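Local structure of pullulanase (Bacillus acidopullulyticus, 2WAN) at residues N882-G894 / G898-Q910. The protein probably hydrolyses the alpha-1,6-glucosidic linkages of pullulan and the alpha-1,6 branch points of related starch polysaccharides. Residues are numbered along the deposited sequence; the frame is centred on the assembly and turned at random.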
loop_
_atom_site.group_PDB
_atom_site.type_symbol
_atom_site.label_atom_id
_atom_site.label_comp_id
_atom_site.label_asym_id
_atom_site.label_seq_id
_atom_site.Cartn_x
_atom_site.Cartn_y
_atom_site.Cartn_z
ATOM N N ASN A 882 -2.032 7.539 42.516
ATOM C CA ASN A 882 -0.928 7.760 43.443
ATOM C C ASN A 882 0.254 8.320 42.693
ATOM O O ASN A 882 0.600 7.807 41.632
ATOM C CB ASN A 882 -0.573 6.453 44.130
ATOM C CG ASN A 882 -1.646 6.044 45.131
ATOM O OD1 ASN A 882 -2.072 6.863 45.933
ATOM N ND2 ASN A 882 -2.112 4.806 45.051
ATOM N N LEU A 883 0.859 9.372 43.234
ATOM C CA LEU A 883 1.925 10.061 42.505
ATOM C C LEU A 883 3.318 9.725 43.043
ATOM O O LEU A 883 3.473 9.445 44.242
ATOM C CB LEU A 883 1.698 11.572 42.522
ATOM C CG LEU A 883 0.408 12.094 41.891
ATOM C CD1 LEU A 883 0.224 13.569 42.239
ATOM C CD2 LEU A 883 0.464 11.883 40.374
ATOM N N PRO A 884 4.340 9.743 42.156
ATOM C CA PRO A 884 5.720 9.721 42.652
ATOM C C PRO A 884 6.006 10.952 43.506
ATOM O O PRO A 884 5.236 11.927 43.488
ATOM C CB PRO A 884 6.567 9.762 41.373
ATOM C CG PRO A 884 5.622 9.296 40.262
ATOM C CD PRO A 884 4.283 9.848 40.686
ATOM N N SER A 885 7.138 10.929 44.208
ATOM C CA SER A 885 7.503 12.001 45.137
ATOM C C SER A 885 7.545 13.383 44.486
ATOM O O SER A 885 7.717 13.507 43.264
ATOM C CB SER A 885 8.869 11.696 45.786
ATOM O OG SER A 885 9.889 11.693 44.798
ATOM N N GLY A 886 7.369 14.413 45.313
ATOM C CA GLY A 886 7.571 15.782 44.884
ATOM C C GLY A 886 6.306 16.521 44.507
ATOM O O GLY A 886 5.200 15.967 44.557
ATOM N N ASP A 887 6.490 17.788 44.160
ATOM C CA ASP A 887 5.401 18.665 43.745
ATOM C C ASP A 887 5.061 18.437 42.276
ATOM O O ASP A 887 5.951 18.463 41.413
ATOM C CB ASP A 887 5.799 20.127 43.961
ATOM C CG ASP A 887 4.641 21.085 43.701
ATOM O OD1 ASP A 887 4.710 21.858 42.734
ATOM O OD2 ASP A 887 3.641 21.024 44.443
ATOM N N TRP A 888 3.771 18.239 42.002
ATOM C CA TRP A 888 3.269 18.089 40.629
ATOM C C TRP A 888 2.394 19.264 40.207
ATOM O O TRP A 888 1.528 19.723 40.961
ATOM C CB TRP A 888 2.518 16.759 40.460
ATOM C CG TRP A 888 3.442 15.604 40.551
ATOM C CD1 TRP A 888 3.807 14.928 41.691
ATOM C CD2 TRP A 888 4.165 14.998 39.473
ATOM N NE1 TRP A 888 4.718 13.942 41.382
ATOM C CE2 TRP A 888 4.945 13.953 40.027
ATOM C CE3 TRP A 888 4.220 15.233 38.080
ATOM C CZ2 TRP A 888 5.786 13.141 39.244
ATOM C CZ3 TRP A 888 5.042 14.420 37.302
ATOM C CH2 TRP A 888 5.824 13.390 37.889
ATOM N N THR A 889 2.647 19.767 39.003
ATOM C CA THR A 889 1.851 20.835 38.417
ATOM C C THR A 889 0.813 20.218 37.485
ATOM O O THR A 889 1.172 19.494 36.561
ATOM C CB THR A 889 2.750 21.822 37.613
ATOM O OG1 THR A 889 3.740 22.373 38.481
ATOM C CG2 THR A 889 1.898 22.960 37.032
ATOM N N ILE A 890 -0.472 20.499 37.723
ATOM C CA ILE A 890 -1.538 20.033 36.827
ATOM C C ILE A 890 -1.553 20.938 35.599
ATOM O O ILE A 890 -1.639 22.150 35.733
ATOM C CB ILE A 890 -2.931 20.086 37.521
ATOM C CG1 ILE A 890 -2.921 19.224 38.793
ATOM C CG2 ILE A 890 -4.023 19.641 36.533
ATOM C CD1 ILE A 890 -4.070 19.570 39.782
ATOM N N VAL A 891 -1.423 20.347 34.410
ATOM C CA VAL A 891 -1.507 21.132 33.165
ATOM C C VAL A 891 -2.665 20.681 32.248
ATOM O O VAL A 891 -3.069 21.400 31.341
ATOM C CB VAL A 891 -0.135 21.169 32.391
ATOM C CG1 VAL A 891 0.915 21.855 33.230
ATOM C CG2 VAL A 891 0.306 19.764 31.998
ATOM N N GLY A 892 -3.212 19.493 32.507
ATOM C CA GLY A 892 -4.376 18.996 31.771
ATOM C C GLY A 892 -5.340 18.374 32.765
ATOM O O GLY A 892 -5.008 17.392 33.445
ATOM N N LEU A 893 -6.531 18.958 32.860
ATOM C CA LEU A 893 -7.541 18.472 33.794
ATOM C C LEU A 893 -8.920 18.768 33.216
ATOM O O LEU A 893 -9.241 19.936 32.942
ATOM C CB LEU A 893 -7.394 19.163 35.149
ATOM C CG LEU A 893 -8.343 18.732 36.271
ATOM C CD1 LEU A 893 -8.071 17.311 36.668
ATOM C CD2 LEU A 893 -8.193 19.676 37.462
ATOM N N GLY A 894 -9.727 17.723 33.040
ATOM C CA GLY A 894 -11.064 17.884 32.445
ATOM C C GLY A 894 -10.970 18.532 31.074
ATOM O O GLY A 894 -10.193 18.080 30.236
ATOM N N GLY A 898 -3.130 22.584 28.536
ATOM C CA GLY A 898 -2.251 23.673 28.137
ATOM C C GLY A 898 -0.882 23.620 28.770
ATOM O O GLY A 898 -0.480 22.598 29.338
ATOM N N GLU A 899 -0.184 24.756 28.691
ATOM C CA GLU A 899 1.160 24.876 29.249
ATOM C C GLU A 899 1.206 25.469 30.656
ATOM O O GLU A 899 2.273 25.495 31.280
ATOM C CB GLU A 899 2.010 25.756 28.322
ATOM C CG GLU A 899 2.114 25.224 26.891
ATOM C CD GLU A 899 3.013 23.984 26.762
ATOM O OE1 GLU A 899 3.848 23.756 27.661
ATOM O OE2 GLU A 899 2.917 23.278 25.724
ATOM N N LYS A 900 0.064 25.974 31.127
ATOM C CA LYS A 900 -0.003 26.779 32.353
ATOM C C LYS A 900 -0.449 25.932 33.543
ATOM O O LYS A 900 -1.201 24.961 33.385
ATOM C CB LYS A 900 -1.007 27.934 32.196
ATOM C CG LYS A 900 -0.734 28.911 31.044
ATOM C CD LYS A 900 -2.019 29.708 30.770
ATOM C CE LYS A 900 -1.878 30.666 29.600
ATOM N NZ LYS A 900 -1.401 31.997 30.044
ATOM N N SER A 901 -0.005 26.318 34.733
ATOM C CA SER A 901 -0.439 25.642 35.957
ATOM C C SER A 901 -1.936 25.792 36.205
ATOM O O SER A 901 -2.468 26.909 36.185
ATOM C CB SER A 901 0.306 26.199 37.170
ATOM O OG SER A 901 -0.205 25.584 38.358
ATOM N N LEU A 902 -2.592 24.660 36.443
ATOM C CA LEU A 902 -3.999 24.622 36.859
ATOM C C LEU A 902 -4.111 24.311 38.342
ATOM O O LEU A 902 -5.210 24.096 38.863
ATOM C CB LEU A 902 -4.745 23.539 36.083
ATOM C CG LEU A 902 -4.709 23.658 34.556
ATOM C CD1 LEU A 902 -5.510 22.539 33.926
ATOM C CD2 LEU A 902 -5.232 25.046 34.085
ATOM N N GLY A 903 -2.971 24.278 39.018
ATOM C CA GLY A 903 -2.939 23.920 40.426
ATOM C C GLY A 903 -1.794 22.966 40.668
ATOM O O GLY A 903 -1.311 22.330 39.729
ATOM N N HIS A 904 -1.355 22.886 41.922
ATOM C CA HIS A 904 -0.285 21.968 42.338
ATOM C C HIS A 904 -0.824 20.919 43.294
ATOM O O HIS A 904 -1.706 21.216 44.124
ATOM C CB HIS A 904 0.841 22.743 43.031
ATOM C CG HIS A 904 1.594 23.652 42.109
ATOM N ND1 HIS A 904 2.863 23.364 41.656
ATOM C CD2 HIS A 904 1.238 24.819 41.520
ATOM C CE1 HIS A 904 3.271 24.330 40.852
ATOM N NE2 HIS A 904 2.298 25.217 40.741
ATOM N N VAL A 905 -0.295 19.699 43.189
ATOM C CA VAL A 905 -0.677 18.610 44.096
ATOM C C VAL A 905 0.538 17.759 44.449
ATOM O O VAL A 905 1.537 17.746 43.704
ATOM C CB VAL A 905 -1.769 17.684 43.487
ATOM C CG1 VAL A 905 -3.127 18.410 43.372
ATOM C CG2 VAL A 905 -1.303 17.123 42.135
ATOM N N MET A 906 0.459 17.068 45.589
ATOM C CA MET A 906 1.407 16.017 45.953
ATOM C C MET A 906 0.670 14.765 46.391
ATOM O O MET A 906 -0.429 14.849 46.940
ATOM C CB MET A 906 2.325 16.465 47.097
ATOM C CG MET A 906 3.070 17.726 46.806
ATOM S SD MET A 906 3.997 18.284 48.255
ATOM C CE MET A 906 5.090 16.919 48.490
ATOM N N GLY A 907 1.291 13.612 46.166
ATOM C CA GLY A 907 0.834 12.333 46.732
ATOM C C GLY A 907 -0.219 11.579 45.958
ATOM O O GLY A 907 -0.036 10.407 45.637
ATOM N N ASN A 908 -1.332 12.252 45.680
ATOM C CA ASN A 908 -2.474 11.636 45.043
ATOM C C ASN A 908 -3.211 12.718 44.270
ATOM O O ASN A 908 -3.152 13.903 44.626
ATOM C CB ASN A 908 -3.381 11.008 46.124
ATOM C CG ASN A 908 -4.408 10.046 45.566
ATOM O OD1 ASN A 908 -4.113 8.878 45.285
ATOM N ND2 ASN A 908 -5.648 10.513 45.469
ATOM N N VAL A 909 -3.893 12.321 43.200
ATOM C CA VAL A 909 -4.677 13.273 42.403
ATOM C C VAL A 909 -5.914 12.592 41.817
ATOM O O VAL A 909 -5.882 11.400 41.473
ATOM C CB VAL A 909 -3.809 13.934 41.276
ATOM C CG1 VAL A 909 -3.397 12.916 40.229
ATOM C CG2 VAL A 909 -4.530 15.143 40.640
ATOM N N GLN A 910 -7.001 13.353 41.718
ATOM C CA GLN A 910 -8.254 12.834 41.179
ATOM C C GLN A 910 -8.389 13.189 39.694
ATOM O O GLN A 910 -8.127 14.324 39.290
ATOM C CB GLN A 910 -9.423 13.393 41.993
ATOM C CG GLN A 910 -10.764 12.752 41.679
ATOM C CD GLN A 910 -11.856 13.232 42.615
ATOM O OE1 GLN A 910 -11.711 13.176 43.836
ATOM N NE2 GLN A 910 -12.950 13.716 42.046
HETATM O O HOH W 1 3.914 13.553 45.184
HETATM O O HOH W 2 -2.662 24.206 31.350
#
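Leu883, Ile890, Val905 and Val909 form the apolar centre of an antiparallel beta pairing, strand 888-893 against strand 904-905, in the C-terminal all-beta domain. Leu883 reaches Val905 with one methyl, CD1 to CG2 at 3.9 Å, and Val909 with the other, CD2. The CD1 methyl of Ile890 meets CG1 of Val905, the two side chains crossing at about a right angle. Leu919 of the neighbouring strand 915-920 touches both Leu883 and Ile890. Farther along, Leu902 lays CB against CG2 of Ile890 and CD1 against CB of Leu893.

The backbones pair alongside this cluster. Trp888 and Val905 form a hydrogen-bonded antiparallel pair, each N giving to the other's O at 2.9 Å. Ile890 N continues the ladder to Gly903 O, and Leu902 N returns a bond to Ile890 O. At one end, water 1 donates to Pro884 O and Gly886 O and accepts from Gly907 N. Pro884 O also takes the indole N-H of Trp888, NE1 to O at 3.0 Å, which helps to hold the ring's rotation. At the other end, water 2 links Val891 O to Lys900 O.

The polar edge lies on the face of Thr889 and His904, which run side by side. Asp887 has CG anti to its N (chi1 -173°), which carries the carboxylate to the imidazole. The two planes are nearly coplanar, 15° apart. The other ring nitrogen, His904 NE2, is bonded to a glycerol, probably from the crystallisation liquor, whose placement is doubtful. His904 ND1 donates to the syn lone pair of Asp887 OD1 at 2.6 Å.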